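Local coordinates for protein CHAD domain (Ricinus communis, PDB 6QV5) that probably binds inorganic polyphosphate through its all-helical CHAD fold, and binds a zinc ion, at residues Arg99-Arg111 with Arg243-Leu257. Numbering follows the deposited sequence.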
ATOM      1  N   ARG A  99       8.159  -5.962  -5.228  1.00 54.18           N
ATOM      2  CA  ARG A  99       8.355  -4.772  -4.395  1.00 53.75           C
ATOM      3  C   ARG A  99       9.121  -5.120  -3.111  1.00 58.09           C
ATOM      4  O   ARG A  99      10.075  -4.418  -2.776  1.00 57.24           O
ATOM      5  CB  ARG A  99       7.003  -4.081  -4.092  1.00 53.03           C
ATOM      6  CG  ARG A  99       7.064  -2.857  -3.162  1.00 58.81           C
ATOM      7  CD  ARG A  99       7.798  -1.667  -3.760  1.00 62.59           C
ATOM      8  NE  ARG A  99       7.968  -0.590  -2.784  1.00 65.63           N
ATOM      9  CZ  ARG A  99       8.910   0.345  -2.848  1.00 76.82           C
ATOM     10  NH1 ARG A  99       9.794   0.340  -3.840  1.00 62.94           N
ATOM     11  NH2 ARG A  99       8.985   1.285  -1.917  1.00 63.75           N
ATOM     12  N   ASP A 100       8.717  -6.214  -2.418  1.00 55.67           N
ATOM     13  CA  ASP A 100       9.341  -6.718  -1.185  1.00 56.04           C
ATOM     14  C   ASP A 100      10.849  -6.937  -1.346  1.00 60.86           C
ATOM     15  O   ASP A 100      11.617  -6.531  -0.472  1.00 60.64           O
ATOM     16  CB  ASP A 100       8.667  -8.026  -0.721  1.00 58.05           C
ATOM     17  CG  ASP A 100       7.302  -7.881  -0.064  1.00 69.86           C
ATOM     18  OD1 ASP A 100       6.852  -6.729   0.135  1.00 70.75           O
ATOM     19  OD2 ASP A 100       6.685  -8.921   0.254  1.00 76.31           O
ATOM     20  N   TRP A 101      11.268  -7.549  -2.472  1.00 57.92           N
ATOM     21  CA  TRP A 101      12.676  -7.807  -2.772  1.00 58.25           C
ATOM     22  C   TRP A 101      13.442  -6.543  -3.160  1.00 63.05           C
ATOM     23  O   TRP A 101      14.648  -6.473  -2.926  1.00 62.79           O
ATOM     24  CB  TRP A 101      12.828  -8.915  -3.821  1.00 57.12           C
ATOM     25  CG  TRP A 101      12.627 -10.282  -3.243  1.00 58.18           C
ATOM     26  CD1 TRP A 101      11.456 -10.975  -3.167  1.00 61.10           C
ATOM     27  CD2 TRP A 101      13.609 -11.078  -2.567  1.00 58.13           C
ATOM     28  NE1 TRP A 101      11.656 -12.176  -2.529  1.00 60.65           N
ATOM     29  CE2 TRP A 101      12.968 -12.263  -2.143  1.00 62.11           C
ATOM     30  CE3 TRP A 101      14.982 -10.920  -2.306  1.00 59.39           C
ATOM     31  CZ2 TRP A 101      13.651 -13.285  -1.471  1.00 61.44           C
ATOM     32  CZ3 TRP A 101      15.658 -11.933  -1.643  1.00 60.92           C
ATOM     33  CH2 TRP A 101      14.994 -13.097  -1.231  1.00 61.58           C
ATOM     34  N   ASP A 102      12.745  -5.540  -3.726  1.00 60.45           N
ATOM     35  CA  ASP A 102      13.347  -4.260  -4.105  1.00 60.76           C
ATOM     36  C   ASP A 102      13.603  -3.379  -2.876  1.00 64.64           C
ATOM     37  O   ASP A 102      14.602  -2.659  -2.850  1.00 63.94           O
ATOM     38  CB  ASP A 102      12.477  -3.522  -5.137  1.00 62.93           C
ATOM     39  CG  ASP A 102      13.142  -3.262  -6.483  1.00 75.56           C
ATOM     40  OD1 ASP A 102      14.347  -3.583  -6.629  1.00 76.39           O
ATOM     41  OD2 ASP A 102      12.461  -2.735  -7.387  1.00 81.85           O
ATOM     42  N   VAL A 103      12.702  -3.440  -1.865  1.00 61.59           N
ATOM     43  CA  VAL A 103      12.806  -2.699  -0.598  1.00 61.76           C
ATOM     44  C   VAL A 103      14.000  -3.252   0.194  1.00 66.64           C
ATOM     45  O   VAL A 103      14.809  -2.474   0.698  1.00 65.97           O
ATOM     46  CB  VAL A 103      11.476  -2.722   0.221  1.00 65.44           C
ATOM     47  CG1 VAL A 103      11.662  -2.154   1.630  1.00 65.12           C
ATOM     48  CG2 VAL A 103      10.364  -1.971  -0.506  1.00 65.19           C
ATOM     49  N   LEU A 104      14.118  -4.596   0.261  1.00 64.35           N
ATOM     50  CA  LEU A 104      15.199  -5.316   0.936  1.00 64.82           C
ATOM     51  C   LEU A 104      16.571  -4.921   0.369  1.00 70.49           C
ATOM     52  O   LEU A 104      17.494  -4.679   1.140  1.00 70.04           O
ATOM     53  CB  LEU A 104      14.964  -6.845   0.838  1.00 64.79           C
ATOM     54  CG  LEU A 104      16.095  -7.802   1.272  1.00 69.41           C
ATOM     55  CD1 LEU A 104      16.383  -7.707   2.765  1.00 69.59           C
ATOM     56  CD2 LEU A 104      15.761  -9.232   0.914  1.00 71.27           C
ATOM     57  N   LEU A 105      16.680  -4.820  -0.966  1.00 68.47           N
ATOM     58  CA  LEU A 105      17.911  -4.473  -1.674  1.00 69.01           C
ATOM     59  C   LEU A 105      18.335  -3.000  -1.536  1.00 75.07           C
ATOM     60  O   LEU A 105      19.512  -2.733  -1.284  1.00 74.90           O
ATOM     61  CB  LEU A 105      17.783  -4.873  -3.160  1.00 69.01           C
ATOM     62  CG  LEU A 105      19.002  -4.664  -4.068  1.00 73.63           C
ATOM     63  CD1 LEU A 105      20.061  -5.734  -3.838  1.00 73.73           C
ATOM     64  CD2 LEU A 105      18.590  -4.642  -5.522  1.00 75.96           C
ATOM     65  N   ALA A 106      17.395  -2.057  -1.726  1.00 73.22           N
ATOM     66  CA  ALA A 106      17.671  -0.617  -1.716  1.00 73.80           C
ATOM     67  C   ALA A 106      17.558   0.087  -0.356  1.00 79.64           C
ATOM     68  O   ALA A 106      18.210   1.119  -0.168  1.00 79.24           O
ATOM     69  CB  ALA A 106      16.777   0.083  -2.728  1.00 74.47           C
ATOM     70  N   SER A 107      16.732  -0.432   0.573  1.00 77.57           N
ATOM     71  CA  SER A 107      16.511   0.224   1.864  1.00 77.99           C
ATOM     72  C   SER A 107      16.929  -0.584   3.102  1.00 83.13           C
ATOM     73  O   SER A 107      17.557  -0.017   3.996  1.00 82.75           O
ATOM     74  CB  SER A 107      15.049   0.652   1.987  1.00 81.58           C
ATOM     75  OG  SER A 107      14.764   1.277   3.228  1.00 90.89           O
ATOM     76  N   THR A 108      16.563  -1.876   3.176  1.00 80.72           N
ATOM     77  CA  THR A 108      16.823  -2.703   4.358  1.00 81.20           C
ATOM     78  C   THR A 108      18.271  -3.214   4.466  1.00 86.92           C
ATOM     79  O   THR A 108      18.831  -3.155   5.560  1.00 86.61           O
ATOM     80  CB  THR A 108      15.806  -3.841   4.474  1.00 88.60           C
ATOM     81  OG1 THR A 108      14.606  -3.479   3.787  1.00 87.76           O
ATOM     82  CG2 THR A 108      15.469  -4.158   5.918  1.00 87.14           C
ATOM     83  N   LEU A 109      18.869  -3.726   3.372  1.00 84.78           N
ATOM     84  CA  LEU A 109      20.253  -4.221   3.400  1.00 85.35           C
ATOM     85  C   LEU A 109      21.329  -3.113   3.482  1.00 91.04           C
ATOM     86  O   LEU A 109      22.296  -3.329   4.212  1.00 90.74           O
ATOM     87  CB  LEU A 109      20.562  -5.180   2.238  1.00 85.40           C
ATOM     88  CG  LEU A 109      20.096  -6.626   2.405  1.00 90.08           C
ATOM     89  CD1 LEU A 109      19.943  -7.295   1.064  1.00 90.32           C
ATOM     90  CD2 LEU A 109      21.059  -7.428   3.268  1.00 92.46           C
ATOM     91  N   PRO A 110      21.216  -1.938   2.788  1.00 89.03           N
ATOM     92  CA  PRO A 110      22.289  -0.924   2.880  1.00 89.36           C
ATOM     93  C   PRO A 110      22.545  -0.318   4.264  1.00 94.64           C
ATOM     94  O   PRO A 110      23.647   0.190   4.487  1.00 94.30           O
ATOM     95  CB  PRO A 110      21.849   0.151   1.878  1.00 91.01           C
ATOM     96  CG  PRO A 110      20.915  -0.542   0.958  1.00 95.25           C
ATOM     97  CD  PRO A 110      20.176  -1.495   1.837  1.00 90.69           C
ATOM     98  N   ARG A 111      21.560  -0.373   5.191  1.00 92.14           N
ATOM     99  CA  ARG A 111      21.727   0.174   6.544  1.00 92.34           C
ATOM    100  C   ARG A 111      22.516  -0.779   7.482  1.00 97.11           C
ATOM    101  O   ARG A 111      22.746  -0.439   8.647  1.00 96.80           O
ATOM    102  CB  ARG A 111      20.388   0.640   7.164  1.00 92.88           C
ATOM    103  CG  ARG A 111      19.277  -0.407   7.253  1.00103.65           C
ATOM    104  CD  ARG A 111      17.971   0.188   7.762  1.00113.95           C
ATOM    105  NE  ARG A 111      17.374   1.121   6.801  1.00123.83           N
ATOM    106  CZ  ARG A 111      16.360   1.938   7.069  1.00139.47           C
ATOM    107  NH1 ARG A 111      15.806   1.947   8.276  1.00127.74           N
ATOM    108  NH2 ARG A 111      15.891   2.752   6.133  1.00126.47           N
ATOM    109  N   ARG A 243       8.641   1.169   8.936  1.00 71.77           N
ATOM    110  CA  ARG A 243      10.080   0.998   9.169  1.00 71.29           C
ATOM    111  C   ARG A 243      10.342  -0.340   9.876  1.00 74.78           C
ATOM    112  O   ARG A 243      11.200  -1.105   9.433  1.00 74.09           O
ATOM    113  CB  ARG A 243      10.630   2.182   9.993  1.00 70.96           C
ATOM    114  CG  ARG A 243      12.093   2.047  10.422  1.00 79.51           C
ATOM    115  CD  ARG A 243      12.450   2.929  11.617  1.00 85.96           C
ATOM    116  NE  ARG A 243      11.629   2.652  12.803  1.00 89.39           N
ATOM    117  CZ  ARG A 243      11.882   1.700  13.698  1.00100.39           C
ATOM    118  NH1 ARG A 243      12.938   0.906  13.555  1.00 85.78           N
ATOM    119  NH2 ARG A 243      11.079   1.531  14.738  1.00 85.44           N
ATOM    120  N   HIS A 244       9.579  -0.622  10.955  1.00 71.39           N
ATOM    121  CA  HIS A 244       9.674  -1.861  11.729  1.00 71.16           C
ATOM    122  C   HIS A 244       9.149  -3.051  10.922  1.00 73.83           C
ATOM    123  O   HIS A 244       9.646  -4.167  11.089  1.00 73.17           O
ATOM    124  CB  HIS A 244       8.926  -1.731  13.068  1.00 72.10           C
ATOM    125  CG  HIS A 244       9.159  -2.881  13.996  1.00 75.63           C
ATOM    126  ND1 HIS A 244      10.219  -2.885  14.886  1.00 77.48           N
ATOM    127  CD2 HIS A 244       8.473  -4.040  14.128  1.00 77.49           C
ATOM    128  CE1 HIS A 244      10.138  -4.036  15.535  1.00 76.95           C
ATOM    129  NE2 HIS A 244       9.105  -4.766  15.110  1.00 77.32           N
ATOM    130  N   ASN A 245       8.152  -2.804  10.045  1.00 69.77           N
ATOM    131  CA  ASN A 245       7.548  -3.810   9.170  1.00 69.12           C
ATOM    132  C   ASN A 245       8.541  -4.286   8.106  1.00 72.42           C
ATOM    133  O   ASN A 245       8.576  -5.478   7.807  1.00 71.97           O
ATOM    134  CB  ASN A 245       6.268  -3.272   8.524  1.00 68.72           C
ATOM    135  CG  ASN A 245       5.593  -4.237   7.579  1.00 88.58           C
ATOM    136  OD1 ASN A 245       5.258  -5.374   7.935  1.00 80.51           O
ATOM    137  ND2 ASN A 245       5.383  -3.800   6.348  1.00 80.66           N
ATOM    138  N   ASP A 246       9.348  -3.360   7.543  1.00 68.76           N
ATOM    139  CA  ASP A 246      10.370  -3.674   6.538  1.00 68.68           C
ATOM    140  C   ASP A 246      11.423  -4.629   7.110  1.00 72.73           C
ATOM    141  O   ASP A 246      11.866  -5.538   6.410  1.00 72.30           O
ATOM    142  CB  ASP A 246      11.037  -2.391   6.013  1.00 70.49           C
ATOM    143  CG  ASP A 246      10.170  -1.522   5.115  1.00 79.86           C
ATOM    144  OD1 ASP A 246       9.038  -1.947   4.782  1.00 79.80           O
ATOM    145  OD2 ASP A 246      10.623  -0.420   4.742  1.00 86.53           O
ATOM    146  N   LEU A 247      11.776  -4.440   8.395  1.00 69.56           N
ATOM    147  CA  LEU A 247      12.733  -5.246   9.151  1.00 69.50           C
ATOM    148  C   LEU A 247      12.237  -6.693   9.320  1.00 73.19           C
ATOM    149  O   LEU A 247      13.014  -7.623   9.100  1.00 72.46           O
ATOM    150  CB  LEU A 247      12.957  -4.598  10.533  1.00 69.69           C
ATOM    151  CG  LEU A 247      14.184  -3.696  10.763  1.00 74.56           C
ATOM    152  CD1 LEU A 247      14.262  -2.541   9.765  1.00 74.91           C
ATOM    153  CD2 LEU A 247      14.139  -3.108  12.150  1.00 77.12           C
ATOM    154  N   VAL A 248      10.945  -6.880   9.685  1.00 69.98           N
ATOM    155  CA  VAL A 248      10.352  -8.207   9.893  1.00 69.81           C
ATOM    156  C   VAL A 248      10.115  -8.938   8.546  1.00 72.80           C
ATOM    157  O   VAL A 248      10.217 -10.167   8.511  1.00 72.60           O
ATOM    158  CB  VAL A 248       9.098  -8.181  10.822  1.00 73.98           C
ATOM    159  CG1 VAL A 248       7.846  -7.683  10.109  1.00 73.79           C
ATOM    160  CG2 VAL A 248       8.854  -9.540  11.474  1.00 73.92           C
ATOM    161  N   VAL A 249       9.839  -8.189   7.450  1.00 68.48           N
ATOM    162  CA  VAL A 249       9.642  -8.749   6.104  1.00 67.76           C
ATOM    163  C   VAL A 249      10.999  -9.269   5.601  1.00 70.75           C
ATOM    164  O   VAL A 249      11.070 -10.377   5.064  1.00 70.01           O
ATOM    165  CB  VAL A 249       8.958  -7.737   5.131  1.00 71.55           C
ATOM    166  CG1 VAL A 249       9.097  -8.158   3.666  1.00 71.20           C
ATOM    167  CG2 VAL A 249       7.485  -7.543   5.486  1.00 71.35           C
ATOM    168  N   ALA A 250      12.076  -8.487   5.842  1.00 66.98           N
ATOM    169  CA  ALA A 250      13.461  -8.813   5.492  1.00 66.64           C
ATOM    170  C   ALA A 250      13.903 -10.146   6.108  1.00 70.43           C
ATOM    171  O   ALA A 250      14.494 -10.969   5.409  1.00 69.61           O
ATOM    172  CB  ALA A 250      14.387  -7.699   5.945  1.00 67.27           C
ATOM    173  N   GLY A 251      13.577 -10.347   7.389  1.00 67.34           N
ATOM    174  CA  GLY A 251      13.880 -11.567   8.132  1.00 67.41           C
ATOM    175  C   GLY A 251      13.169 -12.784   7.575  1.00 71.62           C
ATOM    176  O   GLY A 251      13.743 -13.876   7.541  1.00 71.42           O
ATOM    177  N   ARG A 252      11.917 -12.592   7.115  1.00 68.39           N
ATOM    178  CA  ARG A 252      11.078 -13.624   6.503  1.00 68.23           C
ATOM    179  C   ARG A 252      11.619 -13.986   5.109  1.00 71.58           C
ATOM    180  O   ARG A 252      11.732 -15.173   4.796  1.00 71.22           O
ATOM    181  CB  ARG A 252       9.614 -13.140   6.431  1.00 69.01           C
ATOM    182  CG  ARG A 252       8.632 -14.148   5.823  1.00 80.04           C
ATOM    183  CD  ARG A 252       7.246 -13.561   5.590  1.00 90.94           C
ATOM    184  NE  ARG A 252       7.250 -12.427   4.659  1.00100.34           N
ATOM    185  CZ  ARG A 252       7.160 -12.529   3.335  1.00115.06           C
ATOM    186  NH1 ARG A 252       7.065 -13.721   2.757  1.00101.45           N
ATOM    187  NH2 ARG A 252       7.169 -11.440   2.578  1.00103.10           N
ATOM    188  N   LEU A 253      11.961 -12.965   4.286  1.00 67.85           N
ATOM    189  CA  LEU A 253      12.496 -13.138   2.930  1.00 67.61           C
ATOM    190  C   LEU A 253      13.861 -13.821   2.917  1.00 72.77           C
ATOM    191  O   LEU A 253      14.097 -14.676   2.063  1.00 72.47           O
ATOM    192  CB  LEU A 253      12.572 -11.800   2.167  1.00 67.39           C
ATOM    193  CG  LEU A 253      11.258 -11.119   1.758  1.00 71.58           C
ATOM    194  CD1 LEU A 253      11.531  -9.756   1.159  1.00 71.50           C
ATOM    195  CD2 LEU A 253      10.465 -11.960   0.763  1.00 73.50           C
ATOM    196  N   LEU A 254      14.757 -13.445   3.854  1.00 70.50           N
ATOM    197  CA  LEU A 254      16.098 -14.025   3.952  1.00 70.83           C
ATOM    198  C   LEU A 254      16.074 -15.473   4.441  1.00 76.55           C
ATOM    199  O   LEU A 254      16.819 -16.292   3.905  1.00 76.28           O
ATOM    200  CB  LEU A 254      17.044 -13.158   4.799  1.00 70.80           C
ATOM    201  CG  LEU A 254      17.502 -11.829   4.180  1.00 75.33           C
ATOM    202  CD1 LEU A 254      18.018 -10.886   5.244  1.00 75.35           C
ATOM    203  CD2 LEU A 254      18.554 -12.038   3.094  1.00 77.74           C
ATOM    204  N   GLN A 255      15.192 -15.800   5.416  1.00 74.63           N
ATOM    205  CA  GLN A 255      15.018 -17.163   5.942  1.00 75.25           C
ATOM    206  C   GLN A 255      14.533 -18.109   4.824  1.00 81.16           C
ATOM    207  O   GLN A 255      14.982 -19.256   4.761  1.00 81.01           O
ATOM    208  CB  GLN A 255      14.072 -17.170   7.165  1.00 76.68           C
ATOM    209  CG  GLN A 255      13.794 -18.542   7.804  1.00 94.51           C
ATOM    210  CD  GLN A 255      15.033 -19.283   8.255  1.00116.24           C
ATOM    211  OE1 GLN A 255      15.669 -18.938   9.257  1.00111.99           O
ATOM    212  NE2 GLN A 255      15.393 -20.330   7.526  1.00109.18           N
ATOM    213  N   GLU A 256      13.661 -17.601   3.922  1.00 78.94           N
ATOM    214  CA  GLU A 256      13.149 -18.327   2.754  1.00 79.26           C
ATOM    215  C   GLU A 256      14.283 -18.536   1.743  1.00 84.15           C
ATOM    216  O   GLU A 256      14.367 -19.601   1.129  1.00 83.87           O
ATOM    217  CB  GLU A 256      11.996 -17.553   2.095  1.00 80.67           C
ATOM    218  CG  GLU A 256      10.657 -17.719   2.794  1.00 91.72           C
ATOM    219  CD  GLU A 256       9.541 -16.813   2.304  1.00111.48           C
ATOM    220  OE1 GLU A 256       9.402 -16.638   1.071  1.00106.24           O
ATOM    221  OE2 GLU A 256       8.793 -16.287   3.160  1.00103.23           O
ATOM    222  N   LEU A 257      15.161 -17.516   1.591  1.00 81.46           N
ATOM    223  CA  LEU A 257      16.328 -17.534   0.705  1.00 81.71           C
ATOM    224  C   LEU A 257      17.388 -18.519   1.224  1.00 86.84           C
ATOM    225  O   LEU A 257      18.076 -19.141   0.418  1.00 86.41           O
ATOM    226  CB  LEU A 257      16.911 -16.108   0.560  1.00 81.70           C
ATOM    227  CG  LEU A 257      18.114 -15.901  -0.378  1.00 86.25           C
ATOM    228  CD1 LEU A 257      17.706 -15.988  -1.841  1.00 86.50           C
ATOM    229  CD2 LEU A 257      18.778 -14.568  -0.116  1.00 88.32           C
TER
HETATM  230  O   HOH W   1      12.775  -5.480   3.872  1.00 54.39           O
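L253 packs against W101 where two helices of the all-alpha CHAD fold, 82-108 and 224-260, pack crosswise: the axes of 99-108 and 243-257 come within 10.1 Å at a crossing angle of -110°. The two side chains run past each other in opposite senses, and L253 lies over one face of the indole, its CD2 sitting 3.5 Å from W101 NE1. With chi1 near -77°, CG of W101 stands anti to its own carbonyl carbon, and the ring reaches along the partner helix until CH2 meets CB of L257, which lies at the ring edge, near its plane. I132 of helix 122-145 touches both W101 and L257, so a third helix joins this end.

The other methyl of L253, CD1, lies against the backbone of D100, 3.6 Å from D100 O. One turn on, the backbones come closer: the CA atoms of L104 and A250 are 6.0 Å apart, and the small A250 CB is touched by both L104 CD1 and T108 CG2.

Beside L253, D100 OD2 lies at the edge of the R252 guanidinium, in a long salt bridge of 3.5 Å to NH2, with carboxylate and guanidinium planes 68° apart; R252 NH1 also pairs with E256, making a three-residue network. Farther along, V103 CG1 rests against the carboxylate of D246, the two side chains crossing at about a right angle. No direct hydrogen bond joins 99-111 to 243-257; a water bridges them instead, 2.7 Å from T108 OG1 and donating to D246 O.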